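Sgbp-b (Bacteroides uniformis, PDB 7K44) probably binds xyloglucan at the cell surface as a glycan-binding protein of a polysaccharide utilization locus in a human gut bacterium. Local coordinates at residues Ile155-Thr166 with Leu176-Pro184. Residues are numbered along the deposited sequence; the frame is centred on the assembly and turned at random.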
loop_
_atom_site.group_PDB
_atom_site.type_symbol
_atom_site.label_atom_id
_atom_site.label_comp_id
_atom_site.label_asym_id
_atom_site.label_seq_id
_atom_site.Cartn_x
_atom_site.Cartn_y
_atom_site.Cartn_z
ATOM N N ILE A 155 -2.887 -11.524 9.897
ATOM C CA ILE A 155 -2.171 -10.999 8.742
ATOM C C ILE A 155 -0.823 -11.702 8.712
ATOM O O ILE A 155 -0.062 -11.637 9.687
ATOM C CB ILE A 155 -2.002 -9.473 8.812
ATOM C CG1 ILE A 155 -3.366 -8.798 8.978
ATOM C CG2 ILE A 155 -1.294 -8.969 7.552
ATOM C CD1 ILE A 155 -3.311 -7.293 9.048
ATOM N N THR A 156 -0.542 -12.398 7.614
ATOM C CA THR A 156 0.605 -13.287 7.547
ATOM C C THR A 156 1.398 -13.043 6.268
ATOM O O THR A 156 0.890 -12.514 5.272
ATOM C CB THR A 156 0.173 -14.758 7.609
ATOM O OG1 THR A 156 -0.659 -15.055 6.481
ATOM C CG2 THR A 156 -0.618 -15.023 8.889
ATOM N N MET A 157 2.660 -13.461 6.314
ATOM C CA MET A 157 3.565 -13.336 5.172
ATOM C C MET A 157 4.574 -14.471 5.312
ATOM O O MET A 157 5.489 -14.390 6.133
ATOM C CB MET A 157 4.254 -11.979 5.179
ATOM C CG MET A 157 4.575 -11.476 6.573
ATOM S SD MET A 157 5.058 -9.745 6.617
ATOM C CE MET A 157 3.573 -8.935 6.050
ATOM N N GLY A 158 4.400 -15.518 4.519
ATOM C CA GLY A 158 5.265 -16.671 4.703
ATOM C C GLY A 158 5.051 -17.246 6.092
ATOM O O GLY A 158 3.916 -17.466 6.529
ATOM N N ASN A 159 6.147 -17.468 6.816
ATOM C CA ASN A 159 6.078 -17.990 8.175
ATOM C C ASN A 159 6.087 -16.894 9.240
ATOM O O ASN A 159 6.419 -17.169 10.397
ATOM C CB ASN A 159 7.212 -18.986 8.415
ATOM C CG ASN A 159 8.573 -18.330 8.364
ATOM O OD1 ASN A 159 8.742 -17.272 7.752
ATOM N ND2 ASN A 159 9.554 -18.950 9.011
ATOM N N ARG A 160 5.721 -15.665 8.885
ATOM C CA ARG A 160 5.628 -14.561 9.833
ATOM C C ARG A 160 4.175 -14.144 9.999
ATOM O O ARG A 160 3.395 -14.187 9.046
ATOM C CB ARG A 160 6.415 -13.341 9.343
ATOM C CG ARG A 160 7.859 -13.616 8.979
ATOM C CD ARG A 160 8.753 -13.680 10.219
ATOM N NE ARG A 160 10.120 -14.004 9.830
ATOM C CZ ARG A 160 10.640 -15.224 9.883
ATOM N NH1 ARG A 160 9.909 -16.237 10.330
ATOM N NH2 ARG A 160 11.891 -15.432 9.491
ATOM N N SER A 161 3.817 -13.709 11.207
ATOM C CA SER A 161 2.462 -13.254 11.493
ATOM C C SER A 161 2.510 -11.911 12.206
ATOM O O SER A 161 3.335 -11.700 13.097
ATOM C CB SER A 161 1.695 -14.277 12.352
ATOM O OG SER A 161 0.303 -13.991 12.394
ATOM N N VAL A 162 1.611 -11.016 11.815
ATOM C CA VAL A 162 1.606 -9.641 12.300
ATOM C C VAL A 162 1.053 -9.587 13.720
ATOM O O VAL A 162 0.070 -10.264 14.054
ATOM C CB VAL A 162 0.764 -8.779 11.345
ATOM C CG1 VAL A 162 0.454 -7.422 11.947
ATOM C CG2 VAL A 162 1.462 -8.646 9.996
ATOM N N ASP A 163 1.692 -8.777 14.565
ATOM C CA ASP A 163 1.170 -8.462 15.892
ATOM C C ASP A 163 -0.121 -7.668 15.727
ATOM O O ASP A 163 -0.096 -6.513 15.294
ATOM C CB ASP A 163 2.217 -7.648 16.657
ATOM C CG ASP A 163 1.769 -7.266 18.076
ATOM O OD1 ASP A 163 0.582 -7.439 18.429
ATOM O OD2 ASP A 163 2.623 -6.777 18.845
ATOM N N LEU A 164 -1.260 -8.280 16.073
ATOM C CA LEU A 164 -2.540 -7.629 15.818
ATOM C C LEU A 164 -2.757 -6.384 16.673
ATOM O O LEU A 164 -3.603 -5.556 16.325
ATOM C CB LEU A 164 -3.708 -8.614 15.960
ATOM C CG LEU A 164 -3.788 -9.725 14.904
ATOM C CD1 LEU A 164 -5.005 -10.608 15.148
ATOM C CD2 LEU A 164 -3.799 -9.160 13.486
ATOM N N SER A 165 -1.985 -6.209 17.748
ATOM C CA SER A 165 -2.069 -4.972 18.516
ATOM C C SER A 165 -1.584 -3.762 17.721
ATOM O O SER A 165 -1.892 -2.624 18.095
ATOM C CB SER A 165 -1.299 -5.107 19.831
ATOM O OG SER A 165 0.101 -5.071 19.620
ATOM N N THR A 166 -0.852 -3.977 16.628
ATOM C CA THR A 166 -0.394 -2.887 15.774
ATOM C C THR A 166 -1.345 -2.584 14.624
ATOM O O THR A 166 -1.088 -1.647 13.864
ATOM C CB THR A 166 0.997 -3.196 15.205
ATOM O OG1 THR A 166 0.867 -4.132 14.126
ATOM C CG2 THR A 166 1.911 -3.770 16.280
ATOM N N LEU A 176 -6.258 -0.734 5.996
ATOM C CA LEU A 176 -5.696 -1.051 7.295
ATOM C C LEU A 176 -4.219 -0.706 7.293
ATOM O O LEU A 176 -3.592 -0.585 6.235
ATOM C CB LEU A 176 -5.950 -2.502 7.746
ATOM C CG LEU A 176 -5.416 -3.659 6.905
ATOM C CD1 LEU A 176 -3.935 -3.876 7.137
ATOM C CD2 LEU A 176 -6.179 -4.928 7.221
ATOM N N THR A 177 -3.684 -0.532 8.493
ATOM C CA THR A 177 -2.250 -0.393 8.688
ATOM C C THR A 177 -1.792 -1.402 9.726
ATOM O O THR A 177 -2.562 -1.821 10.593
ATOM C CB THR A 177 -1.854 1.020 9.140
ATOM O OG1 THR A 177 -2.485 1.315 10.388
ATOM C CG2 THR A 177 -2.272 2.039 8.121
ATOM N N PHE A 178 -0.527 -1.799 9.628
ATOM C CA PHE A 178 0.092 -2.658 10.626
ATOM C C PHE A 178 1.587 -2.380 10.647
ATOM O O PHE A 178 2.135 -1.752 9.737
ATOM C CB PHE A 178 -0.192 -4.153 10.379
ATOM C CG PHE A 178 0.392 -4.699 9.095
ATOM C CD1 PHE A 178 1.671 -5.236 9.074
ATOM C CD2 PHE A 178 -0.353 -4.706 7.914
ATOM C CE1 PHE A 178 2.217 -5.751 7.894
ATOM C CE2 PHE A 178 0.179 -5.229 6.731
ATOM C CZ PHE A 178 1.472 -5.751 6.726
ATOM N N THR A 179 2.246 -2.853 11.700
ATOM C CA THR A 179 3.693 -2.752 11.803
ATOM C C THR A 179 4.326 -3.986 11.181
ATOM O O THR A 179 3.949 -5.119 11.501
ATOM C CB THR A 179 4.124 -2.621 13.263
ATOM O OG1 THR A 179 3.522 -1.444 13.820
ATOM C CG2 THR A 179 5.654 -2.539 13.365
ATOM N N MET A 180 5.273 -3.766 10.291
ATOM C CA MET A 180 5.918 -4.878 9.628
ATOM C C MET A 180 6.714 -5.683 10.648
ATOM O O MET A 180 7.556 -5.116 11.361
ATOM C CB MET A 180 6.850 -4.350 8.539
ATOM C CG MET A 180 7.656 -5.420 7.840
ATOM S SD MET A 180 6.592 -6.463 6.827
ATOM C CE MET A 180 7.787 -7.722 6.405
ATOM N N PRO A 181 6.485 -6.985 10.747
ATOM C CA PRO A 181 7.257 -7.808 11.687
ATOM C C PRO A 181 8.625 -8.176 11.130
ATOM O O PRO A 181 9.060 -7.622 10.114
ATOM C CB PRO A 181 6.377 -9.052 11.845
ATOM C CG PRO A 181 5.676 -9.169 10.527
ATOM C CD PRO A 181 5.436 -7.759 10.055
ATOM N N ARG A 182 9.310 -9.108 11.794
ATOM C CA ARG A 182 10.553 -9.655 11.267
ATOM C C ARG A 182 10.346 -10.129 9.835
ATOM O O ARG A 182 9.308 -10.701 9.501
ATOM C CB ARG A 182 10.989 -10.842 12.127
ATOM C CG ARG A 182 12.413 -11.291 11.877
ATOM C CD ARG A 182 12.984 -11.957 13.114
ATOM N NE ARG A 182 12.725 -13.394 13.108
ATOM C CZ ARG A 182 11.728 -13.979 13.765
ATOM N NH1 ARG A 182 10.886 -13.247 14.487
ATOM N NH2 ARG A 182 11.571 -15.295 13.703
ATOM N N ALA A 183 11.352 -9.893 9.003
ATOM C CA ALA A 183 11.232 -10.136 7.575
ATOM C C ALA A 183 11.015 -11.621 7.285
ATOM O O ALA A 183 11.609 -12.482 7.942
ATOM C CB ALA A 183 12.509 -9.675 6.870
ATOM N N PRO A 184 10.183 -11.952 6.300
ATOM C CA PRO A 184 10.125 -13.327 5.785
ATOM C C PRO A 184 11.469 -13.757 5.211
ATOM O O PRO A 184 12.362 -12.949 4.966
ATOM C CB PRO A 184 9.086 -13.233 4.659
ATOM C CG PRO A 184 8.333 -11.969 4.913
ATOM C CD PRO A 184 9.280 -11.039 5.582
HETATM O O HOH W 1 3.745 -6.904 13.606
#
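The Phe178 ring carries Ile155 CG2 over one face, 4.1 Å above its plane and toward the rim, and meets Leu176 CD1 at its edge; Val162 CG2 comes in obliquely. This broad apolar ring is part of the core of the IPT/TIG domain, an immunoglobulin-like sandwich, where the axes of strand 155-157 in one sheet and strand 176-179 in the other approach to 10.3 Å, at 58°. With CG set between backbone N and carbonyl carbon (chi1 64°), the flat ring lies between the sheets, and branched Val162 can place both methyls against it, CG2 lying 3.5 Å from Phe178 CD1. In the conformer described, one of two modelled, flexible, unbranched Met157 lays its SD against Met180 and Pro181.

At the other end a second flat group, the Arg160 guanidinium, has Arg182 NH2 over one face and Arg182 O at its edge. The two guanidinium groups stack, a flat contact that arginine can make because each group is planar, although both carry positive charge. Arg160 also grips Ala183 O: NE bonds to it at 2.8 Å from above the carbonyl plane, and NH2 adds a weak bond. Were Arg160 replaced by alanine, Ala183 O would probably lose both donors, and the Arg182 guanidinium its stacking partner, leaving it freer to turn.

Beyond the ring, Thr166 suits its place because one hydroxyl can both give and accept. Its OG1 donates to Asp163 O, and a water joins Asp163 N to Thr179 O. On its accepting side, Thr166 OG1 takes a nearly straight bond from Thr179 N, 3.1 Å long with 173° at the hydrogen.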